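Long-range contacts in cell wall surface anchor family protein (Streptococcus agalactiae serogroup V, PDB 3TVY), which probably serves as the adhesive tip pilin of surface pili, this fragment being its magnesium-binding domain of von Willebrand factor A type: residues R33-G38 with I124-E129; V41-D46 with K360-L365; I168-D173 with I320-I325; D173-M178 with E339-S344; N351-D356 with N366-T371. One frame throughout, in Å; residues are numbered along the deposited sequence.

Contact 1 (R33-G38 with I124-E129); sequences RALKAG and IPKEAE
Ala34, Leu35 and Gly38 present one side of helix 33-49 to the loop 124-129. The methyl of Ala34 points at the loop backbone, its CB lying 3.5 Å from Glu127 CA. Leu35 faces away overall, yet with CG anti to the backbone N (chi1 -174°) its CD1 swings back against Lys126 CG at 3.7 Å. Lys126 is bent at chi2 (71°) and chi4 (-80°), which folds its chain along the helix: CE passes 3.7 Å from Gly38 C, and NZ reaches its salt-bridge partner Glu42 one turn further on. Gly38, lacking a side chain, lets Pro125 O come within 3.5 Å of its CA as a C-H...O contact, while the CG2 branch of Ile124 touches Gly38 O. A water hydrogen-bonds to Ala34 O and to Pro125 O, 2.7 Å from each. Glu127 OE2 accepts Ala128 N through its anti lone pair at 2.8 Å, tying the carboxylate to the backbone of the next residue, with Asn25 N as a second donor. No direct hydrogen bond links the two segments, which implies that small residues, water and the aliphatic part of one lysine hold the loop to the helix, with a salt bridge at the margin.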
# COMPACT_ATOMS: atom_id res chain seq x y z
N ARG A 33 15.32 -8.73 -6.41
CA ARG A 33 14.91 -7.93 -5.26
C ARG A 33 14.31 -8.79 -4.12
O ARG A 33 14.77 -8.68 -2.98
CB ARG A 33 13.94 -6.84 -5.70
CG ARG A 33 14.54 -5.81 -6.63
CD ARG A 33 13.56 -4.70 -6.86
NE ARG A 33 14.17 -3.55 -7.53
CZ ARG A 33 13.47 -2.52 -8.01
NH1 ARG A 33 12.15 -2.50 -7.90
NH2 ARG A 33 14.10 -1.52 -8.61
N ALA A 34 13.32 -9.64 -4.41
CA ALA A 34 12.70 -10.49 -3.39
C ALA A 34 13.68 -11.47 -2.72
O ALA A 34 13.61 -11.67 -1.51
CB ALA A 34 11.48 -11.27 -3.96
N LEU A 35 14.55 -12.10 -3.52
CA LEU A 35 15.58 -13.00 -2.97
C LEU A 35 16.47 -12.26 -1.97
O LEU A 35 16.58 -12.68 -0.81
CB LEU A 35 16.46 -13.61 -4.08
CG LEU A 35 17.50 -14.68 -3.69
CD1 LEU A 35 16.87 -15.80 -2.86
CD2 LEU A 35 18.20 -15.26 -4.91
N LYS A 36 17.06 -11.17 -2.44
CA LYS A 36 18.05 -10.39 -1.70
C LYS A 36 17.44 -9.69 -0.50
O LYS A 36 18.04 -9.68 0.58
CB LYS A 36 18.74 -9.36 -2.61
CG LYS A 36 19.61 -9.97 -3.76
CD LYS A 36 20.48 -11.07 -3.23
CE LYS A 36 21.19 -11.83 -4.34
NZ LYS A 36 22.40 -11.12 -4.78
N ALA A 37 16.27 -9.09 -0.70
CA ALA A 37 15.49 -8.53 0.43
C ALA A 37 15.18 -9.59 1.48
O ALA A 37 15.34 -9.35 2.67
CB ALA A 37 14.19 -7.90 -0.08
N GLY A 38 14.75 -10.78 1.03
CA GLY A 38 14.38 -11.88 1.93
C GLY A 38 15.53 -12.41 2.76
O GLY A 38 15.39 -12.63 3.98
N ILE A 124 9.48 -16.08 5.48
CA ILE A 124 10.07 -14.94 4.78
C ILE A 124 10.13 -15.22 3.29
O ILE A 124 10.80 -16.17 2.87
CB ILE A 124 11.51 -14.60 5.26
CG1 ILE A 124 11.53 -14.26 6.76
CG2 ILE A 124 12.06 -13.43 4.46
CD1 ILE A 124 12.96 -14.03 7.32
N PRO A 125 9.43 -14.39 2.48
CA PRO A 125 9.38 -14.64 1.03
C PRO A 125 10.73 -14.38 0.36
O PRO A 125 11.44 -13.44 0.74
CB PRO A 125 8.33 -13.63 0.52
CG PRO A 125 8.28 -12.57 1.53
CD PRO A 125 8.59 -13.24 2.87
N LYS A 126 11.04 -15.19 -0.65
CA LYS A 126 12.24 -15.01 -1.47
C LYS A 126 11.90 -14.74 -2.94
O LYS A 126 12.78 -14.67 -3.78
CB LYS A 126 13.12 -16.26 -1.40
CG LYS A 126 14.21 -16.24 -0.30
CD LYS A 126 13.66 -16.37 1.09
CE LYS A 126 14.70 -15.97 2.12
NZ LYS A 126 15.63 -17.12 2.32
N GLU A 127 10.61 -14.62 -3.23
CA GLU A 127 10.12 -14.39 -4.58
C GLU A 127 8.81 -13.62 -4.47
O GLU A 127 8.18 -13.65 -3.41
CB GLU A 127 9.90 -15.73 -5.32
CG GLU A 127 9.38 -15.59 -6.76
CD GLU A 127 10.31 -14.76 -7.63
OE1 GLU A 127 11.04 -15.38 -8.42
OE2 GLU A 127 10.33 -13.49 -7.51
N ALA A 128 8.44 -12.91 -5.53
CA ALA A 128 7.12 -12.21 -5.64
C ALA A 128 6.31 -12.79 -6.81
O ALA A 128 6.85 -13.58 -7.58
CB ALA A 128 7.33 -10.70 -5.80
N GLU A 129 5.02 -12.44 -6.94
CA GLU A 129 4.20 -13.02 -8.05
C GLU A 129 4.74 -12.62 -9.42
O GLU A 129 5.33 -11.55 -9.56
CB GLU A 129 2.70 -12.67 -7.93
CG GLU A 129 2.02 -13.15 -6.64
CD GLU A 129 2.11 -14.66 -6.40
OE1 GLU A 129 2.26 -15.45 -7.36
OE2 GLU A 129 2.01 -15.07 -5.24
O HOH W 1 11.42 -10.86 -0.16

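Contact 2 (V41-D46 with K360-L365); sequences VEKLID and KIYDEL
Lys43 lays its aliphatic chain over one face of the Tyr362 ring, crossing it at about a right angle. CD sits above the middle, 3.5 Å from the ring centroid and 10° off the normal, a CH-pi contact, while CG touches Tyr362 CE1 at 3.6 Å. The bend at chi4 (68°) leaves Lys43 NZ 5.6 Å from the same centroid, so any cation-pi attraction is weak at most. Tyr362 leaves helix 361-370 with CG anti to the backbone N, which sends the ring across to helix 33-49; there Leu44 N lies at its edge, 3.7 Å from CE1. Deeper in, Leu365 CD1 approaches Leu44 CD2 at 4.4 Å, and Ala40 of the same helix touches both Tyr362 and Leu365. The axes of the two short helical segments come within 9.6 Å, crossing at -33°. With no hydrogen bond between them, the helices are joined by apolar contact, graded from buried leucines to a lysine whose methylenes shield the tyrosine and whose ammonium lies toward solvent.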
# COMPACT_ATOMS: atom_id res chain seq x y z
N VAL A 41 16.55 -9.74 5.37
CA VAL A 41 15.62 -9.81 6.51
C VAL A 41 15.95 -11.02 7.40
O VAL A 41 16.04 -10.89 8.61
CB VAL A 41 14.13 -9.84 6.09
CG1 VAL A 41 13.26 -10.21 7.31
CG2 VAL A 41 13.68 -8.46 5.53
N GLU A 42 16.18 -12.18 6.78
CA GLU A 42 16.54 -13.39 7.49
C GLU A 42 17.80 -13.20 8.36
O GLU A 42 17.80 -13.53 9.55
CB GLU A 42 16.75 -14.54 6.49
CG GLU A 42 16.37 -15.91 7.05
CD GLU A 42 16.65 -17.06 6.07
OE1 GLU A 42 16.44 -18.22 6.48
OE2 GLU A 42 17.09 -16.81 4.92
N LYS A 43 18.85 -12.67 7.75
CA LYS A 43 20.08 -12.38 8.48
C LYS A 43 19.88 -11.37 9.63
O LYS A 43 20.43 -11.56 10.73
CB LYS A 43 21.14 -11.90 7.50
CG LYS A 43 22.51 -11.91 8.08
CD LYS A 43 23.56 -11.61 7.04
CE LYS A 43 24.97 -11.67 7.66
NZ LYS A 43 25.35 -13.06 8.06
N LEU A 44 19.10 -10.31 9.38
CA LEU A 44 18.70 -9.36 10.43
C LEU A 44 18.00 -10.08 11.58
O LEU A 44 18.29 -9.81 12.74
CB LEU A 44 17.78 -8.25 9.90
CG LEU A 44 17.42 -7.14 10.90
CD1 LEU A 44 18.66 -6.35 11.39
CD2 LEU A 44 16.40 -6.16 10.35
N ILE A 45 17.10 -10.99 11.23
CA ILE A 45 16.34 -11.70 12.25
C ILE A 45 17.29 -12.50 13.15
O ILE A 45 17.13 -12.46 14.39
CB ILE A 45 15.23 -12.60 11.65
CG1 ILE A 45 14.10 -11.73 11.07
CG2 ILE A 45 14.72 -13.60 12.70
CD1 ILE A 45 13.09 -11.16 12.12
N ASP A 46 18.27 -13.19 12.55
CA ASP A 46 19.27 -13.95 13.31
C ASP A 46 20.10 -13.02 14.20
O ASP A 46 20.35 -13.32 15.37
CB ASP A 46 20.20 -14.76 12.37
CG ASP A 46 19.53 -16.02 11.81
OD1 ASP A 46 18.61 -16.54 12.44
OD2 ASP A 46 19.93 -16.50 10.73
N LYS A 360 23.41 -4.49 -1.34
CA LYS A 360 23.71 -3.54 -0.25
C LYS A 360 22.59 -3.48 0.80
O LYS A 360 22.74 -2.76 1.78
CB LYS A 360 23.98 -2.14 -0.82
CG LYS A 360 25.33 -2.05 -1.62
CD LYS A 360 25.63 -0.61 -2.12
CE LYS A 360 26.42 0.23 -1.06
NZ LYS A 360 26.58 1.66 -1.47
N ILE A 361 21.49 -4.23 0.58
CA ILE A 361 20.29 -4.17 1.46
C ILE A 361 20.58 -4.61 2.88
O ILE A 361 20.28 -3.88 3.84
CB ILE A 361 19.10 -5.00 0.91
CG1 ILE A 361 18.67 -4.53 -0.48
CG2 ILE A 361 17.92 -4.96 1.92
CD1 ILE A 361 17.64 -5.48 -1.13
N TYR A 362 21.14 -5.80 3.03
CA TYR A 362 21.57 -6.21 4.36
C TYR A 362 22.48 -5.18 5.06
O TYR A 362 22.29 -4.91 6.25
CB TYR A 362 22.19 -7.62 4.42
CG TYR A 362 22.60 -7.91 5.83
CD1 TYR A 362 21.64 -8.16 6.81
CD2 TYR A 362 23.95 -7.85 6.22
CE1 TYR A 362 21.99 -8.39 8.11
CE2 TYR A 362 24.31 -8.07 7.55
CZ TYR A 362 23.32 -8.34 8.48
OH TYR A 362 23.66 -8.58 9.79
N ASP A 363 23.45 -4.61 4.33
CA ASP A 363 24.42 -3.74 4.97
C ASP A 363 23.76 -2.49 5.52
O ASP A 363 24.26 -1.91 6.46
CB ASP A 363 25.53 -3.26 4.02
CG ASP A 363 26.43 -4.36 3.58
OD1 ASP A 363 26.64 -5.33 4.32
OD2 ASP A 363 26.94 -4.22 2.46
N GLU A 364 22.67 -2.05 4.90
CA GLU A 364 21.99 -0.82 5.32
C GLU A 364 21.13 -1.10 6.53
O GLU A 364 21.06 -0.28 7.44
CB GLU A 364 21.17 -0.20 4.18
CG GLU A 364 22.02 0.17 2.96
CD GLU A 364 23.04 1.30 3.19
OE1 GLU A 364 23.14 1.91 4.28
OE2 GLU A 364 23.75 1.58 2.23
N LEU A 365 20.46 -2.26 6.52
CA LEU A 365 19.76 -2.78 7.71
C LEU A 365 20.74 -2.93 8.92
O LEU A 365 20.44 -2.52 10.06
CB LEU A 365 19.09 -4.12 7.38
CG LEU A 365 17.90 -4.10 6.40
CD1 LEU A 365 17.40 -5.52 6.11
CD2 LEU A 365 16.73 -3.20 6.90

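Contact 3 (I168-D173 with I320-I325). With MG (magnesium ion), chain C.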
# COMPACT_ATOMS: atom_id res chain seq x y z
N ILE A 168 11.15 -0.55 14.19
CA ILE A 168 10.66 -1.08 12.93
C ILE A 168 11.73 -0.97 11.84
O ILE A 168 12.38 0.08 11.69
CB ILE A 168 9.36 -0.36 12.46
CG1 ILE A 168 8.21 -0.62 13.44
CG2 ILE A 168 8.98 -0.77 11.03
CD1 ILE A 168 7.04 0.32 13.27
N PHE A 169 11.91 -2.07 11.12
CA PHE A 169 12.74 -2.10 9.92
C PHE A 169 11.86 -2.36 8.71
O PHE A 169 11.24 -3.42 8.60
CB PHE A 169 13.84 -3.17 10.02
CG PHE A 169 14.91 -2.85 11.05
CD1 PHE A 169 16.06 -2.18 10.69
CD2 PHE A 169 14.76 -3.24 12.38
CE1 PHE A 169 17.06 -1.89 11.63
CE2 PHE A 169 15.76 -2.96 13.34
CZ PHE A 169 16.90 -2.28 12.95
N HIS A 170 11.83 -1.41 7.78
CA HIS A 170 10.91 -1.45 6.65
C HIS A 170 11.69 -1.55 5.34
O HIS A 170 12.42 -0.65 4.97
CB HIS A 170 9.96 -0.24 6.73
CG HIS A 170 8.94 -0.15 5.62
ND1 HIS A 170 8.25 1.01 5.35
CD2 HIS A 170 8.51 -1.07 4.71
CE1 HIS A 170 7.43 0.80 4.33
NE2 HIS A 170 7.57 -0.44 3.92
N VAL A 171 11.52 -2.67 4.63
CA VAL A 171 12.17 -2.88 3.34
C VAL A 171 11.12 -2.74 2.24
O VAL A 171 10.12 -3.49 2.23
CB VAL A 171 12.80 -4.27 3.25
CG1 VAL A 171 13.45 -4.44 1.89
CG2 VAL A 171 13.84 -4.44 4.32
N THR A 172 11.32 -1.75 1.35
CA THR A 172 10.33 -1.45 0.30
C THR A 172 10.99 -1.04 -1.03
O THR A 172 12.12 -0.55 -1.05
CB THR A 172 9.30 -0.37 0.76
OG1 THR A 172 8.31 -0.16 -0.26
CG2 THR A 172 9.99 0.98 1.07
N ASP A 173 10.28 -1.24 -2.13
CA ASP A 173 10.77 -0.75 -3.43
C ASP A 173 9.73 0.14 -4.12
O ASP A 173 9.79 0.32 -5.34
CB ASP A 173 11.21 -1.90 -4.35
CG ASP A 173 10.03 -2.59 -5.06
OD1 ASP A 173 8.84 -2.39 -4.66
OD2 ASP A 173 10.31 -3.34 -6.02
N ILE A 320 12.38 3.87 13.68
CA ILE A 320 11.83 3.32 12.43
C ILE A 320 12.81 3.59 11.31
O ILE A 320 13.14 4.74 11.01
CB ILE A 320 10.43 3.91 12.11
CG1 ILE A 320 9.49 3.75 13.29
CG2 ILE A 320 9.81 3.25 10.86
CD1 ILE A 320 8.25 4.59 13.18
N PHE A 321 13.28 2.50 10.70
CA PHE A 321 14.29 2.60 9.66
C PHE A 321 13.69 2.10 8.37
O PHE A 321 12.95 1.13 8.38
CB PHE A 321 15.51 1.75 10.04
CG PHE A 321 16.14 2.14 11.37
CD1 PHE A 321 16.91 3.31 11.48
CD2 PHE A 321 15.99 1.32 12.48
CE1 PHE A 321 17.53 3.68 12.69
CE2 PHE A 321 16.61 1.67 13.72
CZ PHE A 321 17.38 2.85 13.82
N THR A 322 14.01 2.74 7.26
CA THR A 322 13.45 2.35 5.97
C THR A 322 14.55 2.17 4.95
O THR A 322 15.34 3.08 4.74
CB THR A 322 12.47 3.46 5.46
OG1 THR A 322 11.50 3.72 6.47
CG2 THR A 322 11.74 3.02 4.18
N VAL A 323 14.63 1.00 4.33
CA VAL A 323 15.60 0.77 3.26
C VAL A 323 14.81 0.64 1.95
O VAL A 323 14.04 -0.30 1.78
CB VAL A 323 16.55 -0.46 3.54
CG1 VAL A 323 17.40 -0.80 2.30
CG2 VAL A 323 17.45 -0.19 4.80
N GLY A 324 14.98 1.61 1.06
CA GLY A 324 14.35 1.55 -0.27
C GLY A 324 15.23 0.81 -1.26
O GLY A 324 16.49 0.83 -1.14
N ILE A 325 14.59 0.15 -2.22
CA ILE A 325 15.31 -0.55 -3.28
C ILE A 325 15.03 0.06 -4.66
O ILE A 325 13.99 -0.23 -5.28
CB ILE A 325 15.01 -2.07 -3.31
CG1 ILE A 325 14.99 -2.66 -1.89
CG2 ILE A 325 16.06 -2.76 -4.20
CD1 ILE A 325 14.28 -4.03 -1.79
MG MG C . 7.05 -2.44 -5.61
O HOH W 2 8.87 3.02 7.22
O HOH W 3 11.97 0.56 -7.09
O HOH W 4 7.61 -0.70 -6.49
O HOH W 5 6.35 -1.38 -3.91
O HOH W 6 5.21 -2.21 -6.65
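The core of the vWA fold is a parallel sheet, and strands 165-172 and 319-325 are neighbours in it, running side by side at 16°. Five backbone hydrogen bonds join them, from Phe321 N to Ile168 O (2.8 Å) to Ile325 N to Thr172 O (2.8 Å). On one face Phe169 and Phe321 point the same way, with planes 30° apart but so slid that they barely overlap; Phe321 CD2 lies over the Phe169 ring, 3.5 Å from CE1. Val171 CG1 packs on Ile325 CD1 at 3.8 Å. On the opposite face are Ile168, His170 and Thr172 with Ile320 and Thr322. A water in the plane of the imidazole joins His170 ND1 to Thr322 OG1, which also hydrogen-bonds to Ser346 OG, while His170 NE2 bonds Tyr61 and Thr172 OG1 bonds Asp18. Beyond the strand end, Asp173 CG stands between backbone N and carbonyl carbon (chi1 80°), directing OD1 to the magnesium ion at 2.0 Å; OD2 is held by Arg33. Ser20, Ser22 and three waters complete six ligands. An aspartate at the carboxyl end of a central parallel strand, joined by the serines of an Asp-x-Ser-x-Ser sequence, is the hallmark of the metal ion-dependent adhesion site, MIDAS.

Contact 4 (D173-M178 with E339-S344); sequences DGVPTM and EKFMQS. With MG (magnesium ion), chain C.
Gly174 is the first residue of the loop to touch helix 335-344: its carbonyl O meets the methyl of Met342, with CE 3.3 Å away. Met342 gets there because its chain turns at chi2 (-58°), carrying CE from the helix to the loop; the same methyl lies 3.9 Å from Val175 N. Val175 then places CG1 obliquely by the Phe341 ring, 4.4 Å from CD2, and Phe231 also touches this valine. Pro176 makes the closest aromatic contact. Its CD lies over one face of the ring, 3.3 Å from Phe341 CE2, and CG follows as a CH-pi contact, 4.1 Å from the centroid. Phe341, with CG anti to the backbone N (chi1 173°), projects toward the proline, and Thr305 of helix 302-312 touches both. Thr177 OG1 next bonds the backbone N of Thr143, a magnesium-binding residue in another structure of this protein but not bound to the metal here. Apolar side chains of a flanking helix thus back the loop that carries the MIDAS aspartate in a vWA domain, where Asp173 holds the metal through its carboxylate and one of the metal's waters through its carbonyl, Asp173 O, at 2.7 Å.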
# COMPACT_ATOMS: atom_id res chain seq x y z
N ASP A 173 10.28 -1.24 -2.13
CA ASP A 173 10.77 -0.75 -3.43
C ASP A 173 9.73 0.14 -4.12
O ASP A 173 9.79 0.32 -5.34
CB ASP A 173 11.21 -1.90 -4.35
CG ASP A 173 10.03 -2.59 -5.06
OD1 ASP A 173 8.84 -2.39 -4.66
OD2 ASP A 173 10.31 -3.34 -6.02
N GLY A 174 8.77 0.70 -3.36
CA GLY A 174 7.79 1.56 -4.04
C GLY A 174 6.99 2.47 -3.15
O GLY A 174 6.68 2.13 -1.99
N VAL A 175 6.67 3.66 -3.68
CA VAL A 175 5.68 4.51 -3.03
C VAL A 175 4.28 3.82 -3.00
O VAL A 175 4.01 2.95 -3.83
CB VAL A 175 5.56 5.90 -3.74
CG1 VAL A 175 6.84 6.73 -3.52
CG2 VAL A 175 5.19 5.76 -5.25
N PRO A 176 3.40 4.22 -2.05
CA PRO A 176 2.07 3.64 -1.97
C PRO A 176 1.26 3.90 -3.23
O PRO A 176 1.32 4.99 -3.80
CB PRO A 176 1.42 4.38 -0.80
CG PRO A 176 2.29 5.68 -0.64
CD PRO A 176 3.65 5.17 -0.96
N THR A 177 0.49 2.91 -3.63
CA THR A 177 -0.45 3.02 -4.74
C THR A 177 -1.88 2.73 -4.26
O THR A 177 -2.81 2.54 -5.06
CB THR A 177 -0.05 2.11 -5.91
OG1 THR A 177 0.04 0.74 -5.45
CG2 THR A 177 1.29 2.56 -6.51
N MET A 178 -2.05 2.69 -2.94
CA MET A 178 -3.39 2.50 -2.32
C MET A 178 -3.29 3.21 -0.99
O MET A 178 -2.18 3.46 -0.51
CB MET A 178 -3.68 1.02 -2.08
CG MET A 178 -3.81 0.15 -3.38
SD MET A 178 -3.78 -1.61 -3.02
CE MET A 178 -5.34 -1.80 -2.19
N GLU A 339 11.22 10.47 -2.33
CA GLU A 339 12.26 10.52 -1.31
C GLU A 339 11.68 11.10 -0.03
O GLU A 339 11.88 10.54 1.06
CB GLU A 339 13.47 11.35 -1.76
CG GLU A 339 14.65 11.35 -0.73
CD GLU A 339 15.92 10.62 -1.21
OE1 GLU A 339 15.84 9.60 -1.94
OE2 GLU A 339 17.03 11.10 -0.85
N LYS A 340 10.97 12.21 -0.17
CA LYS A 340 10.43 12.93 0.98
C LYS A 340 9.43 11.99 1.65
O LYS A 340 9.41 11.87 2.87
CB LYS A 340 9.70 14.21 0.53
CG LYS A 340 10.55 15.46 0.30
CD LYS A 340 9.67 16.50 -0.45
CE LYS A 340 9.62 17.84 0.26
NZ LYS A 340 9.14 18.89 -0.69
N PHE A 341 8.62 11.30 0.83
CA PHE A 341 7.65 10.34 1.33
C PHE A 341 8.28 9.29 2.24
O PHE A 341 7.82 9.11 3.37
CB PHE A 341 6.84 9.60 0.24
CG PHE A 341 6.00 8.52 0.83
CD1 PHE A 341 4.86 8.86 1.57
CD2 PHE A 341 6.41 7.19 0.82
CE1 PHE A 341 4.09 7.90 2.20
CE2 PHE A 341 5.65 6.21 1.51
CZ PHE A 341 4.50 6.57 2.18
N MET A 342 9.28 8.58 1.74
CA MET A 342 10.00 7.54 2.48
C MET A 342 10.62 8.06 3.81
O MET A 342 10.58 7.38 4.84
CB MET A 342 11.08 6.91 1.60
CG MET A 342 10.55 6.05 0.44
SD MET A 342 9.50 4.71 1.00
CE MET A 342 8.96 4.00 -0.56
N GLN A 343 11.19 9.27 3.77
CA GLN A 343 11.67 9.94 4.99
C GLN A 343 10.53 10.26 5.93
O GLN A 343 10.68 10.15 7.12
CB GLN A 343 12.41 11.22 4.66
CG GLN A 343 13.56 10.98 3.77
CD GLN A 343 14.12 12.28 3.21
OE1 GLN A 343 13.46 13.33 3.24
NE2 GLN A 343 15.33 12.22 2.70
N SER A 344 9.39 10.68 5.37
CA SER A 344 8.22 11.02 6.17
C SER A 344 7.67 9.82 6.93
O SER A 344 6.95 10.02 7.93
CB SER A 344 7.11 11.66 5.31
OG SER A 344 6.17 10.68 4.84
MG MG C . 7.05 -2.44 -5.61
O HOH W 4 7.61 -0.70 -6.49
O HOH W 5 6.35 -1.38 -3.91
O HOH W 6 5.21 -2.21 -6.65

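Contact 5 (N351-D356 with N366-T371)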
# COMPACT_ATOMS: atom_id res chain seq x y z
N ASN A 351 17.00 8.21 8.62
CA ASN A 351 16.60 6.81 8.81
C ASN A 351 16.05 6.15 7.54
O ASN A 351 15.60 5.01 7.60
CB ASN A 351 15.60 6.67 9.97
CG ASN A 351 16.27 6.70 11.34
OD1 ASN A 351 17.48 6.85 11.45
ND2 ASN A 351 15.46 6.52 12.40
N TYR A 352 16.07 6.88 6.42
CA TYR A 352 15.75 6.29 5.13
C TYR A 352 17.01 6.20 4.31
O TYR A 352 17.71 7.19 4.16
CB TYR A 352 14.67 7.10 4.37
CG TYR A 352 14.50 6.74 2.89
CD1 TYR A 352 14.06 5.46 2.52
CD2 TYR A 352 14.76 7.67 1.86
CE1 TYR A 352 13.89 5.11 1.15
CE2 TYR A 352 14.60 7.33 0.50
CZ TYR A 352 14.16 6.04 0.16
OH TYR A 352 13.99 5.66 -1.14
N THR A 353 17.30 5.03 3.77
CA THR A 353 18.35 4.92 2.75
C THR A 353 17.81 4.16 1.55
O THR A 353 17.22 3.08 1.70
CB THR A 353 19.63 4.18 3.27
OG1 THR A 353 20.06 4.74 4.51
CG2 THR A 353 20.79 4.27 2.23
N ASN A 354 18.08 4.70 0.37
CA ASN A 354 17.69 4.08 -0.88
C ASN A 354 18.92 3.49 -1.55
O ASN A 354 19.86 4.21 -1.80
CB ASN A 354 17.13 5.17 -1.78
CG ASN A 354 16.50 4.62 -3.02
OD1 ASN A 354 16.08 3.45 -3.09
ND2 ASN A 354 16.39 5.47 -4.01
N VAL A 355 18.93 2.17 -1.80
CA VAL A 355 20.07 1.49 -2.44
C VAL A 355 19.81 1.36 -3.93
O VAL A 355 18.64 1.30 -4.37
CB VAL A 355 20.31 0.07 -1.85
CG1 VAL A 355 20.63 0.15 -0.37
CG2 VAL A 355 19.10 -0.86 -2.07
N ASP A 356 20.88 1.28 -4.70
CA ASP A 356 20.74 1.05 -6.14
C ASP A 356 21.22 -0.37 -6.48
O ASP A 356 21.34 -0.74 -7.64
CB ASP A 356 21.48 2.14 -6.95
CG ASP A 356 22.99 2.18 -6.66
OD1 ASP A 356 23.69 3.04 -7.25
OD2 ASP A 356 23.50 1.36 -5.84
N ASN A 366 21.91 -3.49 8.66
CA ASN A 366 22.89 -3.71 9.70
C ASN A 366 23.39 -2.38 10.28
O ASN A 366 23.45 -2.20 11.50
CB ASN A 366 24.03 -4.54 9.18
CG ASN A 366 24.87 -5.14 10.30
OD1 ASN A 366 24.37 -5.32 11.41
ND2 ASN A 366 26.13 -5.46 10.00
N LYS A 367 23.71 -1.45 9.38
CA LYS A 367 24.14 -0.12 9.75
C LYS A 367 23.17 0.52 10.72
O LYS A 367 23.59 1.10 11.72
CB LYS A 367 24.29 0.75 8.51
CG LYS A 367 24.70 2.18 8.78
CD LYS A 367 24.48 3.05 7.53
CE LYS A 367 22.98 3.12 7.17
NZ LYS A 367 22.81 4.03 5.99
N TYR A 368 21.87 0.43 10.40
CA TYR A 368 20.80 0.97 11.26
C TYR A 368 20.64 0.23 12.57
O TYR A 368 20.46 0.85 13.61
CB TYR A 368 19.44 1.02 10.53
CG TYR A 368 19.31 2.16 9.53
CD1 TYR A 368 19.74 3.45 9.84
CD2 TYR A 368 18.76 1.95 8.26
CE1 TYR A 368 19.63 4.50 8.91
CE2 TYR A 368 18.63 2.98 7.34
CZ TYR A 368 19.06 4.25 7.67
OH TYR A 368 18.95 5.28 6.77
N PHE A 369 20.66 -1.11 12.53
CA PHE A 369 20.71 -1.90 13.75
C PHE A 369 21.92 -1.50 14.61
O PHE A 369 21.80 -1.39 15.83
CB PHE A 369 20.72 -3.40 13.45
CG PHE A 369 20.54 -4.26 14.67
CD1 PHE A 369 19.34 -4.27 15.35
CD2 PHE A 369 21.58 -5.05 15.15
CE1 PHE A 369 19.17 -5.06 16.50
CE2 PHE A 369 21.42 -5.83 16.29
CZ PHE A 369 20.22 -5.84 16.96
N LYS A 370 23.07 -1.25 14.00
CA LYS A 370 24.26 -0.89 14.80
C LYS A 370 24.16 0.43 15.57
O LYS A 370 24.81 0.55 16.61
CB LYS A 370 25.55 -0.93 13.98
CG LYS A 370 26.06 -2.35 13.75
CD LYS A 370 27.42 -2.35 13.05
CE LYS A 370 27.29 -2.25 11.55
NZ LYS A 370 28.65 -2.32 10.92
N THR A 371 23.36 1.39 15.08
CA THR A 371 23.12 2.65 15.80
C THR A 371 22.32 2.44 17.09
O THR A 371 22.30 3.31 17.96
CB THR A 371 22.36 3.72 14.95
OG1 THR A 371 21.04 3.26 14.66
CG2 THR A 371 23.08 4.04 13.63
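Tyr368 crosses from helix 361-370 to strand 352-355 and ends on Thr353. From CB, chi1 of -76° sets CG anti to the carbonyl carbon and so turns the ring toward the strand. On one branch CD1 lies by Phe321, whose ring stacks with this one, and CE1 then approaches Asn351 CA at 3.8 Å; the Asn351 amide stands nearby, its plane 69° from the ring. On the other branch CE2 comes 3.6 Å from Thr353 OG1, and CZ lies 3.5 Å from Asn351 O. At the tip, the hydroxyl OH accepts a hydrogen bond from Thr353 OG1 at 2.6 Å and is also bonded to the carbonyl of Glu350, so the phenol oxygen is gripped twice. Over one face of the ring runs Lys367, whose CE is 4.0 Å above its centre. The lysine chain, bent at chi3, brings NZ tip to tip with the threonine hydroxyl, donating to Thr353 OG1 at 3.2 Å, while its main partner is the carboxylate of Glu364. Thr353 OG1 therefore receives one bond and gives another, which fixes the direction of its hydroxyl. Strand 352-355 and the helix that follows it run at 161°, nearly antiparallel, as in the beta-alpha units of Rossmann-like sheets; here the unit closes the vWA domain, with the helix running back antiparallel to the edge strand.

Contacts 2, 3 and 5 cluster on one side of the chain's centre, in and beside the parallel sheet, their centres 8 to 11 Å apart. Contact 3 pairs two of its strands, contact 5 adds the edge strand 352-355, and contact 2 packs two helices on one face. Contact 1 shares helix 33-49 with contact 2. Contact 4 shares Asp173 with contact 3, and its helix 335-344 precedes strand 352-355 of contact 5. Along the chain contact 1 closes before contacts 3, 4 and 5 open, while contact 2 joins early helix 33-49 to the last, 361-370. Contacts 3 and 4, with Arg33 of contact 1, meet at the magnesium site; contacts 2 and 5 fasten the last helix.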